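Mandalate racemase/muconate lactonizing enzyme (Unidentified, PDB 4E4U) is a putative member of the mandelate racemase/muconate lactonizing enzyme family that probably abstracts a proton alpha to a substrate carboxylate, as its enolase-superfamily relatives do. Local coordinates at residues A[12-17]-A[340-345]; A[236-241]-A[258-263]; A[265-270]-A[277-282]; A[298-303]-A[327-332]. All coordinates share one frame; numbering follows the deposited sequence.

Starting from the N terminus, the chain leaves strand 3-12 of the N-terminal domain, and its loop 12-17 meets helix 341-345 in interaction 1. That contact closes a loop of 322 intervening residues, and the other three nest inside it without touching it. They follow one another in series along the barrel domain. Interaction 2 joins the loops after strands 231-233 and 255-257, interaction 3 packs helix 263-272 on strand 278-279, and interaction 4 sets the end of helix 289-301 against the turn 327-330. Interactions 2 and 3 touch through Leu261 and Phe267, interactions 3 and 4 through Leu279 and Ala299. None of them cross.

Interaction 1: A[12-17]-A[340-345]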
loop_
_atom_site.group_PDB
_atom_site.type_symbol
_atom_site.label_atom_id
_atom_site.label_comp_id
_atom_site.label_asym_id
_atom_site.label_seq_id
_atom_site.Cartn_x
_atom_site.Cartn_y
_atom_site.Cartn_z
ATOM N N ALA A 12 -18.457 -36.523 30.824
ATOM C CA ALA A 12 -18.938 -35.407 31.630
ATOM C C ALA A 12 -17.875 -35.024 32.652
ATOM O O ALA A 12 -17.457 -35.857 33.457
ATOM C CB ALA A 12 -20.231 -35.787 32.340
ATOM N N VAL A 13 -17.442 -33.769 32.624
ATOM C CA VAL A 13 -16.468 -33.278 33.590
ATOM C C VAL A 13 -17.195 -32.962 34.898
ATOM O O VAL A 13 -18.171 -32.224 34.900
ATOM C CB VAL A 13 -15.751 -32.021 33.060
ATOM C CG1 VAL A 13 -14.746 -31.511 34.074
ATOM C CG2 VAL A 13 -15.069 -32.313 31.721
ATOM N N PRO A 14 -16.738 -33.533 36.025
ATOM C CA PRO A 14 -17.456 -33.294 37.284
ATOM C C PRO A 14 -17.429 -31.823 37.695
ATOM O O PRO A 14 -16.491 -31.108 37.325
ATOM C CB PRO A 14 -16.665 -34.126 38.302
ATOM C CG PRO A 14 -15.925 -35.143 37.490
ATOM C CD PRO A 14 -15.602 -34.455 36.198
ATOM N N PRO A 15 -18.446 -31.372 38.450
ATOM C CA PRO A 15 -18.393 -30.013 39.003
ATOM C C PRO A 15 -17.109 -29.856 39.817
ATOM O O PRO A 15 -16.675 -30.833 40.435
ATOM C CB PRO A 15 -19.624 -29.957 39.917
ATOM C CG PRO A 15 -20.559 -30.989 39.359
ATOM C CD PRO A 15 -19.677 -32.086 38.834
ATOM N N PRO A 16 -16.501 -28.658 39.824
ATOM C CA PRO A 16 -16.965 -27.397 39.233
ATOM C C PRO A 16 -16.593 -27.197 37.758
ATOM O O PRO A 16 -16.487 -26.050 37.324
ATOM C CB PRO A 16 -16.260 -26.346 40.095
ATOM C CG PRO A 16 -14.972 -27.000 40.473
ATOM C CD PRO A 16 -15.252 -28.478 40.586
ATOM N N HIS A 17 -16.402 -28.285 37.013
ATOM C CA HIS A 17 -16.218 -28.233 35.561
ATOM C C HIS A 17 -14.953 -27.491 35.110
ATOM O O HIS A 17 -14.992 -26.675 34.184
ATOM C CB HIS A 17 -17.470 -27.657 34.871
ATOM C CG HIS A 17 -18.760 -28.202 35.408
ATOM N ND1 HIS A 17 -19.114 -29.528 35.294
ATOM C CD2 HIS A 17 -19.781 -27.594 36.059
ATOM C CE1 HIS A 17 -20.295 -29.718 35.860
ATOM N NE2 HIS A 17 -20.721 -28.560 36.329
ATOM N N GLY A 340 -3.712 -32.006 37.745
ATOM C CA GLY A 340 -4.218 -32.972 38.704
ATOM C C GLY A 340 -5.715 -33.149 38.530
ATOM O O GLY A 340 -6.256 -32.941 37.439
ATOM N N GLY A 341 -6.391 -33.538 39.605
ATOM C CA GLY A 341 -7.836 -33.669 39.579
ATOM C C GLY A 341 -8.329 -34.618 38.505
ATOM O O GLY A 341 -7.721 -35.660 38.257
ATOM N N PHE A 342 -9.422 -34.246 37.847
ATOM C CA PHE A 342 -10.033 -35.125 36.866
ATOM C C PHE A 342 -9.143 -35.328 35.634
ATOM O O PHE A 342 -9.210 -36.372 34.992
ATOM C CB PHE A 342 -11.429 -34.619 36.485
ATOM C CG PHE A 342 -12.251 -35.616 35.716
ATOM C CD1 PHE A 342 -12.641 -36.817 36.296
ATOM C CD2 PHE A 342 -12.648 -35.343 34.416
ATOM C CE1 PHE A 342 -13.397 -37.730 35.586
ATOM C CE2 PHE A 342 -13.407 -36.253 33.701
ATOM C CZ PHE A 342 -13.782 -37.448 34.288
ATOM N N HIS A 343 -8.293 -34.351 35.318
ATOM C CA HIS A 343 -7.335 -34.509 34.220
ATOM C C HIS A 343 -6.375 -35.671 34.448
ATOM O O HIS A 343 -5.901 -36.290 33.493
ATOM C CB HIS A 343 -6.523 -33.232 33.998
ATOM C CG HIS A 343 -7.253 -32.187 33.213
ATOM N ND1 HIS A 343 -8.056 -31.244 33.808
ATOM C CD2 HIS A 343 -7.306 -31.956 31.882
ATOM C CE1 HIS A 343 -8.583 -30.471 32.873
ATOM N NE2 HIS A 343 -8.144 -30.877 31.697
ATOM N N ALA A 344 -6.067 -35.952 35.709
ATOM C CA ALA A 344 -5.201 -37.073 36.035
ATOM C C ALA A 344 -6.026 -38.350 36.147
ATOM O O ALA A 344 -5.582 -39.424 35.738
ATOM C CB ALA A 344 -4.457 -36.806 37.332
ATOM N N GLU A 345 -7.230 -38.238 36.695
ATOM C CA GLU A 345 -8.047 -39.417 36.965
ATOM C C GLU A 345 -8.465 -40.152 35.690
ATOM O O GLU A 345 -8.562 -41.379 35.665
ATOM C CB GLU A 345 -9.290 -39.030 37.765
ATOM C CG GLU A 345 -10.012 -40.229 38.357
ATOM C CD GLU A 345 -11.286 -39.853 39.082
ATOM O OE1 GLU A 345 -11.624 -38.648 39.112
ATOM O OE2 GLU A 345 -11.952 -40.764 39.619
#
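Pro14 lies over one face of the Phe342 ring, and the two side chains cross at about a right angle. The proline is presented by its CD atom, which stands 3.5 Å from the centroid of the Phe342 ring and only 11° off the ring normal. This is the geometry of a CH-pi contact, with the slightly polarised methylene beside the proline nitrogen directed at the pi cloud. Pro14 CG reaches the same face nearer its rim, 3.9 Å from Phe342 CD1. What turns the ring to this position is chi1 of Phe342 at -167°, which places CG opposite the backbone nitrogen and carries the phenyl group out from the helix toward the loop. Val13 adds a looser apolar touch, its CG1 lying 4.4 Å from Phe342 CD2. No hydrogen bond spans the contact. The loop is braced from within: His17 ND1 donates to Val13 O at 2.9 Å, with the oxygen close to the imidazole plane, and His17 N donates to Pro14 O, so both bonds bridge the proline run and close it into a compact bend. Around the pair, Phe342 also meets His378 edge-to-face and touches Val374 of helix 372-377. Helix 341-345 of the barrel domain is thereby set against the loop that joins strands 3-12 and 22-30 of the N-terminal domain.

Interaction 2: A[236-241]-A[258-263]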
loop_
_atom_site.group_PDB
_atom_site.type_symbol
_atom_site.label_atom_id
_atom_site.label_comp_id
_atom_site.label_asym_id
_atom_site.label_seq_id
_atom_site.Cartn_x
_atom_site.Cartn_y
_atom_site.Cartn_z
ATOM N N VAL A 236 -10.587 -8.647 20.295
ATOM C CA VAL A 236 -11.827 -8.450 19.558
ATOM C C VAL A 236 -12.311 -9.824 19.092
ATOM O O VAL A 236 -11.548 -10.794 19.129
ATOM C CB VAL A 236 -11.622 -7.517 18.337
ATOM C CG1 VAL A 236 -11.095 -6.154 18.779
ATOM C CG2 VAL A 236 -10.696 -8.158 17.316
ATOM N N PRO A 237 -13.576 -9.923 18.652
ATOM C CA PRO A 237 -14.048 -11.224 18.174
ATOM C C PRO A 237 -13.257 -11.716 16.966
ATOM O O PRO A 237 -12.757 -10.909 16.171
ATOM C CB PRO A 237 -15.497 -10.940 17.771
ATOM C CG PRO A 237 -15.903 -9.794 18.643
ATOM C CD PRO A 237 -14.669 -8.933 18.719
ATOM N N PRO A 238 -13.167 -13.039 16.803
ATOM C CA PRO A 238 -12.417 -13.628 15.688
ATOM C C PRO A 238 -13.129 -13.382 14.363
ATOM O O PRO A 238 -14.315 -13.026 14.343
ATOM C CB PRO A 238 -12.431 -15.125 16.017
ATOM C CG PRO A 238 -13.686 -15.316 16.834
ATOM C CD PRO A 238 -13.806 -14.062 17.652
ATOM N N GLY A 239 -12.413 -13.570 13.258
ATOM C CA GLY A 239 -13.038 -13.484 11.947
ATOM C C GLY A 239 -12.857 -12.177 11.205
ATOM O O GLY A 239 -13.415 -11.999 10.125
ATOM N N GLN A 240 -12.085 -11.257 11.773
ATOM C CA GLN A 240 -11.867 -9.965 11.138
ATOM C C GLN A 240 -10.430 -9.549 11.445
ATOM O O GLN A 240 -10.132 -9.009 12.513
ATOM C CB GLN A 240 -12.893 -8.939 11.650
ATOM C CG GLN A 240 -13.446 -7.986 10.588
ATOM C CD GLN A 240 -12.420 -6.982 10.104
ATOM O OE1 GLN A 240 -11.214 -7.169 10.277
ATOM N NE2 GLN A 240 -12.892 -5.911 9.484
ATOM N N GLU A 241 -9.534 -9.823 10.503
ATOM C CA GLU A 241 -8.103 -9.701 10.752
ATOM C C GLU A 241 -7.632 -8.252 10.780
ATOM O O GLU A 241 -6.698 -7.906 11.500
ATOM C CB GLU A 241 -7.295 -10.524 9.738
ATOM C CG GLU A 241 -7.612 -12.023 9.751
ATOM C CD GLU A 241 -8.936 -12.370 9.092
ATOM O OE1 GLU A 241 -9.389 -11.612 8.202
ATOM O OE2 GLU A 241 -9.523 -13.412 9.451
ATOM N N GLY A 258 -6.079 -16.944 18.666
ATOM C CA GLY A 258 -6.107 -18.105 17.801
ATOM C C GLY A 258 -6.936 -19.279 18.251
ATOM O O GLY A 258 -7.134 -20.213 17.469
ATOM N N GLU A 259 -7.428 -19.266 19.487
ATOM C CA GLU A 259 -8.144 -20.445 19.977
ATOM C C GLU A 259 -9.454 -20.693 19.239
ATOM O O GLU A 259 -9.992 -21.797 19.294
ATOM C CB GLU A 259 -8.412 -20.356 21.471
ATOM C CG GLU A 259 -9.544 -19.435 21.845
ATOM C CD GLU A 259 -9.539 -19.132 23.321
ATOM O OE1 GLU A 259 -10.451 -19.598 24.035
ATOM O OE2 GLU A 259 -8.600 -18.437 23.767
ATOM N N ARG A 260 -9.960 -19.674 18.542
ATOM C CA ARG A 260 -11.192 -19.818 17.770
ATOM C C ARG A 260 -10.948 -19.809 16.268
ATOM O O ARG A 260 -11.896 -19.711 15.489
ATOM C CB ARG A 260 -12.205 -18.742 18.162
ATOM C CG ARG A 260 -12.751 -18.954 19.556
ATOM C CD ARG A 260 -13.804 -17.948 19.888
ATOM N NE ARG A 260 -13.247 -16.701 20.388
ATOM C CZ ARG A 260 -13.970 -15.620 20.649
ATOM N NH1 ARG A 260 -15.269 -15.591 20.344
ATOM N NH2 ARG A 260 -13.388 -14.557 21.187
ATOM N N LEU A 261 -9.683 -19.927 15.865
ATOM C CA LEU A 261 -9.322 -20.013 14.447
ATOM C C LEU A 261 -8.982 -21.452 14.084
ATOM O O LEU A 261 -8.674 -22.270 14.954
ATOM C CB LEU A 261 -8.140 -19.092 14.133
ATOM C CG LEU A 261 -8.332 -17.630 14.548
ATOM C CD1 LEU A 261 -7.155 -16.799 14.044
ATOM C CD2 LEU A 261 -9.650 -17.050 14.057
ATOM N N THR A 262 -9.033 -21.761 12.800
ATOM C CA THR A 262 -8.760 -23.114 12.359
ATOM C C THR A 262 -8.121 -23.114 10.974
ATOM O O THR A 262 -8.457 -22.282 10.129
ATOM C CB THR A 262 -10.042 -23.981 12.366
ATOM O OG1 THR A 262 -9.701 -25.325 12.008
ATOM C CG2 THR A 262 -11.106 -23.422 11.411
ATOM N N THR A 263 -7.221 -24.074 10.760
ATOM C CA THR A 263 -6.424 -24.259 9.541
ATOM C C THR A 263 -5.348 -23.207 9.305
ATOM O O THR A 263 -5.440 -22.059 9.764
ATOM C CB THR A 263 -7.257 -24.380 8.225
ATOM O OG1 THR A 263 -7.592 -23.078 7.712
ATOM C CG2 THR A 263 -8.506 -25.242 8.407
#
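Two neighbouring loops at the C-terminal ends of parallel barrel strands meet here, one leading from strand 231-233 to helix 241-249 and the other from strand 255-257 to helix 263-272. In the enolase superfamily this end of the barrel carries the active site. The second loop opens with a type I turn from Gly258 to Leu261, closed by Leu261 N donating to Gly258 O at 3.0 Å. From this turn Arg260 extends toward Pro238. Its chain bends at chi3 (-85°), which brings the guanidinium group face-on to the pyrrolidine ring. Pro238 CD sits 3.3 Å above the guanidinium plane, over its centre, and is 3.4 Å from Arg260 CZ. The neighbouring Pro238 CG lies over the inner part of the group, 3.8 Å from Arg260 NE. The next residue, Leu261, makes an apolar contact through CD2 with Pro238 CB at 3.9 Å. One proline ring thus serves a charged and an aliphatic partner through different carbons. The N-H groups of the arginine have polar partners of their own: NE forms a salt bridge with Glu234, and NH1 donates to Thr83 O of a second subunit. Since the proline lies over the face, it leaves the in-plane N-H directions for these acceptors. The chemistry implied is a buried cation, probably stabilised by the nearby carboxylate, whose flat group is packed against hydrocarbon while its hydrogen bonds link barrel loop and subunit interface.

Interaction 3: A[265-270]-A[277-282]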
loop_
_atom_site.group_PDB
_atom_site.type_symbol
_atom_site.label_atom_id
_atom_site.label_comp_id
_atom_site.label_asym_id
_atom_site.label_seq_id
_atom_site.Cartn_x
_atom_site.Cartn_y
_atom_site.Cartn_z
ATOM N N TYR A 265 -4.891 -21.693 6.630
ATOM C CA TYR A 265 -5.414 -20.612 5.799
ATOM C C TYR A 265 -5.880 -19.418 6.634
ATOM O O TYR A 265 -5.667 -18.269 6.262
ATOM C CB TYR A 265 -6.537 -21.128 4.903
ATOM C CG TYR A 265 -6.093 -22.278 4.032
ATOM C CD1 TYR A 265 -5.226 -22.067 2.963
ATOM C CD2 TYR A 265 -6.530 -23.575 4.275
ATOM C CE1 TYR A 265 -4.809 -23.122 2.160
ATOM C CE2 TYR A 265 -6.120 -24.630 3.478
ATOM C CZ TYR A 265 -5.267 -24.397 2.424
ATOM O OH TYR A 265 -4.866 -25.449 1.641
ATOM N N GLU A 266 -6.504 -19.692 7.777
ATOM C CA GLU A 266 -6.956 -18.618 8.655
ATOM C C GLU A 266 -5.793 -17.950 9.371
ATOM O O GLU A 266 -5.758 -16.728 9.513
ATOM C CB GLU A 266 -8.001 -19.122 9.653
ATOM C CG GLU A 266 -9.294 -19.503 8.970
ATOM C CD GLU A 266 -10.427 -19.855 9.925
ATOM O OE1 GLU A 266 -10.279 -19.697 11.161
ATOM O OE2 GLU A 266 -11.485 -20.288 9.421
ATOM N N PHE A 267 -4.831 -18.746 9.828
ATOM C CA PHE A 267 -3.662 -18.163 10.466
ATOM C C PHE A 267 -2.813 -17.356 9.479
ATOM O O PHE A 267 -2.222 -16.355 9.859
ATOM C CB PHE A 267 -2.852 -19.215 11.219
ATOM C CG PHE A 267 -3.484 -19.624 12.517
ATOM C CD1 PHE A 267 -3.267 -18.873 13.665
ATOM C CD2 PHE A 267 -4.337 -20.723 12.583
ATOM C CE1 PHE A 267 -3.859 -19.231 14.865
ATOM C CE2 PHE A 267 -4.937 -21.088 13.784
ATOM C CZ PHE A 267 -4.696 -20.335 14.925
ATOM N N HIS A 268 -2.748 -17.789 8.224
ATOM C CA HIS A 268 -2.091 -16.995 7.194
ATOM C C HIS A 268 -2.723 -15.606 7.080
ATOM O O HIS A 268 -2.025 -14.595 7.088
ATOM C CB HIS A 268 -2.150 -17.728 5.851
ATOM C CG HIS A 268 -1.648 -16.921 4.696
ATOM N ND1 HIS A 268 -0.333 -16.515 4.576
ATOM C CD2 HIS A 268 -2.292 -16.439 3.606
ATOM C CE1 HIS A 268 -0.189 -15.836 3.450
ATOM N NE2 HIS A 268 -1.363 -15.765 2.853
ATOM N N LYS A 269 -4.048 -15.552 6.987
ATOM C CA LYS A 269 -4.731 -14.266 6.871
ATOM C C LYS A 269 -4.423 -13.379 8.074
ATOM O O LYS A 269 -4.177 -12.177 7.937
ATOM C CB LYS A 269 -6.240 -14.468 6.760
ATOM C CG LYS A 269 -6.694 -15.152 5.500
ATOM C CD LYS A 269 -8.211 -15.280 5.488
ATOM C CE LYS A 269 -8.677 -16.165 4.349
ATOM N NZ LYS A 269 -10.123 -16.489 4.434
ATOM N N LEU A 270 -4.444 -13.978 9.260
ATOM C CA LEU A 270 -4.141 -13.245 10.485
ATOM C C LEU A 270 -2.729 -12.655 10.470
ATOM O O LEU A 270 -2.535 -11.472 10.755
ATOM C CB LEU A 270 -4.304 -14.171 11.687
ATOM C CG LEU A 270 -3.943 -13.596 13.055
ATOM C CD1 LEU A 270 -5.011 -12.614 13.515
ATOM C CD2 LEU A 270 -3.793 -14.734 14.056
ATOM N N SER A 277 1.115 -11.634 17.280
ATOM C CA SER A 277 2.490 -12.125 17.288
ATOM C C SER A 277 2.640 -13.400 18.105
ATOM O O SER A 277 3.724 -13.976 18.170
ATOM C CB SER A 277 3.439 -11.065 17.827
ATOM O OG SER A 277 3.069 -10.698 19.141
ATOM N N ILE A 278 1.553 -13.826 18.742
ATOM C CA ILE A 278 1.543 -15.039 19.547
ATOM C C ILE A 278 0.293 -15.810 19.147
ATOM O O ILE A 278 -0.819 -15.298 19.269
ATOM C CB ILE A 278 1.526 -14.708 21.055
ATOM C CG1 ILE A 278 2.811 -13.966 21.452
ATOM C CG2 ILE A 278 1.378 -15.971 21.898
ATOM C CD1 ILE A 278 2.740 -13.303 22.823
ATOM N N LEU A 279 0.483 -17.024 18.628
ATOM C CA LEU A 279 -0.619 -17.814 18.090
ATOM C C LEU A 279 -1.059 -18.892 19.059
ATOM O O LEU A 279 -0.281 -19.785 19.414
ATOM C CB LEU A 279 -0.227 -18.468 16.768
ATOM C CG LEU A 279 0.262 -17.546 15.669
ATOM C CD1 LEU A 279 0.398 -18.313 14.358
ATOM C CD2 LEU A 279 -0.669 -16.367 15.494
ATOM N N GLN A 280 -2.318 -18.806 19.467
ATOM C CA GLN A 280 -2.889 -19.697 20.462
ATOM C C GLN A 280 -3.753 -20.775 19.818
ATOM O O GLN A 280 -4.913 -20.981 20.181
ATOM C CB GLN A 280 -3.681 -18.883 21.475
ATOM C CG GLN A 280 -2.826 -17.833 22.157
ATOM C CD GLN A 280 -3.618 -16.929 23.056
ATOM O OE1 GLN A 280 -4.601 -16.319 22.633
ATOM N NE2 GLN A 280 -3.186 -16.819 24.311
ATOM N N LEU A 281 -3.166 -21.483 18.866
ATOM C CA LEU A 281 -3.850 -22.602 18.245
ATOM C C LEU A 281 -4.224 -23.651 19.296
ATOM O O LEU A 281 -3.491 -23.868 20.273
ATOM C CB LEU A 281 -2.954 -23.211 17.158
ATOM C CG LEU A 281 -1.621 -23.824 17.608
ATOM C CD1 LEU A 281 -1.745 -25.296 17.996
ATOM C CD2 LEU A 281 -0.567 -23.664 16.526
ATOM N N ASN A 282 -5.363 -24.300 19.091
ATOM C CA ASN A 282 -5.706 -25.497 19.842
ATOM C C ASN A 282 -5.585 -26.661 18.868
ATOM O O ASN A 282 -6.263 -26.677 17.825
ATOM C CB ASN A 282 -7.110 -25.394 20.434
ATOM C CG ASN A 282 -7.441 -26.562 21.341
ATOM O OD1 ASN A 282 -7.291 -27.726 20.955
ATOM N ND2 ASN A 282 -7.903 -26.262 22.549
#
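Phe267 projects from helix 263-272 onto Leu279 and Leu281, and the contact can be traced outward along its side chain. The bond from CA to CB already points at the strand segment, and chi1 of -76° then sets CG opposite the carbonyl carbon, so that the ring runs past Leu279 in the reverse direction to that leucine's own side chain. Obliquely to the ring, Phe267 CD1 meets both methyls of Leu279, with Leu279 CD1 at 3.8 Å and Leu279 CD2 at 4.0 Å. One atom further on, Phe267 CE1 comes within 4.2 Å of Leu279 CB. The tip reaches the next-but-one residue of the strand segment: Phe267 CZ is 4.0 Å from Leu281 CB, and these two side chains cross nearly at right angles. One helical turn later, Leu270 adds a second apolar contact, its CD2 touching Leu279 CD2 at 3.8 Å. Leu279 thus meets two residues of helix 263-272, and it also packs on Ile295 and Ala299 of helix 289-301. The helix and strand belong to the beta-alpha-beta unit of strand 255-257, helix 263-272 and strand 278-279. No hydrogen bond joins the two segments, and all four touching residues are buried; the association thus rests on hydrophobic burial and van der Waals fit, as expected between a barrel strand and the helices around it.

Interaction 4: A[298-303]-A[327-332]; sequences LAEVHY and TPNFLI
A chi1 of 55° tucks the amide of Asn329 between its own backbone nitrogen and carbonyl carbon, directing it at the end of helix 289-301. Glu300, with chi1 -73° and an extended chain beyond CG, crosses it at about a right angle. The two flat groups are inclined by 37°, and their meeting is indirect: one water donates to Glu300 OE1 at 3.0 Å and to Asn329 OD1 at 2.9 Å, bridging carboxylate and amide. The direct touches are packing. Glu300 CG lies 3.5 Å from Asn329 OD1, while Pro328 CG approaches Glu300 OE2 to 3.4 Å. On its nitrogen side the amide nestles against the helix, with Asn329 ND2 3.4 Å from Ala299 CB. It is also close to Glu300 N, but both are donors and make no bond. The amide nitrogen instead donates to Ala296 O and Ala304 O, so it is gripped at two points, which fixes the flip of the amide and leaves OD1 facing the water. Glu300 OE1 has a further partner, a salt bridge to Lys294 of a neighbouring subunit. Tyr303 N to Glu300 O (3.0 Å) is one of two bonds back into the last turn, which with the positive phi of Tyr303 make a Schellman motif. The type I turn 327-330 packs on Ala299 and Glu300 in the last turn of the helix, just ahead of this ending, where the helix hands over to strand 305-306 of the enolase-type barrel.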
loop_
_atom_site.group_PDB
_atom_site.type_symbol
_atom_site.label_atom_id
_atom_site.label_comp_id
_atom_site.label_asym_id
_atom_site.label_seq_id
_atom_site.Cartn_x
_atom_site.Cartn_y
_atom_site.Cartn_z
ATOM N N LEU A 298 4.197 -21.106 9.635
ATOM C CA LEU A 298 3.801 -19.751 9.254
ATOM C C LEU A 298 4.281 -18.765 10.304
ATOM O O LEU A 298 4.819 -17.707 9.975
ATOM C CB LEU A 298 2.287 -19.632 9.104
ATOM C CG LEU A 298 1.616 -20.532 8.072
ATOM C CD1 LEU A 298 0.113 -20.257 8.032
ATOM C CD2 LEU A 298 2.250 -20.315 6.706
ATOM N N ALA A 299 4.106 -19.121 11.576
ATOM C CA ALA A 299 4.559 -18.237 12.631
ATOM C C ALA A 299 6.067 -18.003 12.526
ATOM O O ALA A 299 6.532 -16.873 12.674
ATOM C CB ALA A 299 4.184 -18.793 13.984
ATOM N N GLU A 300 6.837 -19.054 12.246
ATOM C CA GLU A 300 8.295 -18.905 12.170
ATOM C C GLU A 300 8.711 -17.828 11.172
ATOM O O GLU A 300 9.593 -17.014 11.451
ATOM C CB GLU A 300 8.973 -20.208 11.763
ATOM C CG GLU A 300 9.001 -21.285 12.818
ATOM C CD GLU A 300 9.981 -22.372 12.436
ATOM O OE1 GLU A 300 9.541 -23.416 11.917
ATOM O OE2 GLU A 300 11.198 -22.167 12.634
ATOM N N VAL A 301 8.091 -17.820 9.997
ATOM C CA VAL A 301 8.556 -16.906 8.960
ATOM C C VAL A 301 8.151 -15.467 9.241
ATOM O O VAL A 301 8.723 -14.549 8.671
ATOM C CB VAL A 301 8.171 -17.341 7.512
ATOM C CG1 VAL A 301 8.817 -18.676 7.184
ATOM C CG2 VAL A 301 6.661 -17.376 7.318
ATOM N N HIS A 302 7.177 -15.278 10.132
ATOM C CA HIS A 302 6.781 -13.947 10.603
ATOM C C HIS A 302 7.459 -13.561 11.918
ATOM O O HIS A 302 7.176 -12.500 12.482
ATOM C CB HIS A 302 5.264 -13.858 10.777
ATOM C CG HIS A 302 4.514 -13.877 9.488
ATOM N ND1 HIS A 302 4.168 -12.732 8.808
ATOM C CD2 HIS A 302 4.057 -14.917 8.741
ATOM C CE1 HIS A 302 3.511 -13.060 7.708
ATOM N NE2 HIS A 302 3.433 -14.371 7.641
ATOM N N TYR A 303 8.355 -14.419 12.402
ATOM C CA TYR A 303 8.983 -14.259 13.722
ATOM C C TYR A 303 7.929 -14.152 14.842
ATOM O O TYR A 303 8.117 -13.439 15.840
ATOM C CB TYR A 303 9.951 -13.067 13.783
ATOM C CG TYR A 303 11.273 -13.201 13.052
ATOM C CD1 TYR A 303 11.574 -14.287 12.240
ATOM C CD2 TYR A 303 12.246 -12.236 13.229
ATOM C CE1 TYR A 303 12.807 -14.371 11.584
ATOM C CE2 TYR A 303 13.465 -12.302 12.581
ATOM C CZ TYR A 303 13.746 -13.375 11.769
ATOM O OH TYR A 303 14.969 -13.431 11.136
ATOM N N THR A 327 8.907 -27.691 18.596
ATOM C CA THR A 327 8.660 -26.389 17.975
ATOM C C THR A 327 9.711 -25.366 18.406
ATOM O O THR A 327 9.825 -25.065 19.586
ATOM C CB THR A 327 7.257 -25.862 18.350
ATOM O OG1 THR A 327 6.254 -26.705 17.768
ATOM C CG2 THR A 327 7.060 -24.444 17.852
ATOM N N PRO A 328 10.474 -24.816 17.448
ATOM C CA PRO A 328 11.550 -23.898 17.836
ATOM C C PRO A 328 11.052 -22.530 18.315
ATOM O O PRO A 328 11.734 -21.882 19.099
ATOM C CB PRO A 328 12.382 -23.775 16.552
ATOM C CG PRO A 328 11.412 -24.064 15.443
ATOM C CD PRO A 328 10.468 -25.099 16.000
ATOM N N ASN A 329 9.883 -22.104 17.850
ATOM C CA ASN A 329 9.316 -20.816 18.221
ATOM C C ASN A 329 8.193 -20.959 19.244
ATOM O O ASN A 329 7.165 -20.284 19.177
ATOM C CB ASN A 329 8.841 -20.051 16.978
ATOM C CG ASN A 329 7.854 -20.842 16.122
ATOM O OD1 ASN A 329 7.934 -22.067 16.028
ATOM N ND2 ASN A 329 6.944 -20.129 15.456
ATOM N N PHE A 330 8.407 -21.855 20.194
ATOM C CA PHE A 330 7.462 -22.102 21.273
ATOM C C PHE A 330 7.651 -21.086 22.390
ATOM O O PHE A 330 8.768 -20.879 22.863
ATOM C CB PHE A 330 7.681 -23.515 21.813
ATOM C CG PHE A 330 6.976 -23.791 23.114
ATOM C CD1 PHE A 330 5.600 -23.992 23.153
ATOM C CD2 PHE A 330 7.692 -23.872 24.299
ATOM C CE1 PHE A 330 4.951 -24.259 24.359
ATOM C CE2 PHE A 330 7.050 -24.142 25.499
ATOM C CZ PHE A 330 5.685 -24.333 25.529
ATOM N N LEU A 331 6.555 -20.473 22.833
ATOM C CA LEU A 331 6.589 -19.524 23.954
ATOM C C LEU A 331 6.206 -20.169 25.281
ATOM O O LEU A 331 6.980 -20.147 26.237
ATOM C CB LEU A 331 5.654 -18.343 23.678
ATOM C CG LEU A 331 5.432 -17.317 24.797
ATOM C CD1 LEU A 331 6.752 -16.686 25.241
ATOM C CD2 LEU A 331 4.449 -16.235 24.362
ATOM N N ILE A 332 5.009 -20.742 25.345
ATOM C CA ILE A 332 4.475 -21.243 26.609
ATOM C C ILE A 332 3.259 -22.115 26.312
ATOM O O ILE A 332 2.602 -21.937 25.282
ATOM C CB ILE A 332 4.094 -20.050 27.531
ATOM C CG1 ILE A 332 3.969 -20.464 29.000
ATOM C CG2 ILE A 332 2.850 -19.321 27.007
ATOM C CD1 ILE A 332 3.922 -19.256 29.927
HETATM O O HOH W 1 7.650 -24.203 14.086
#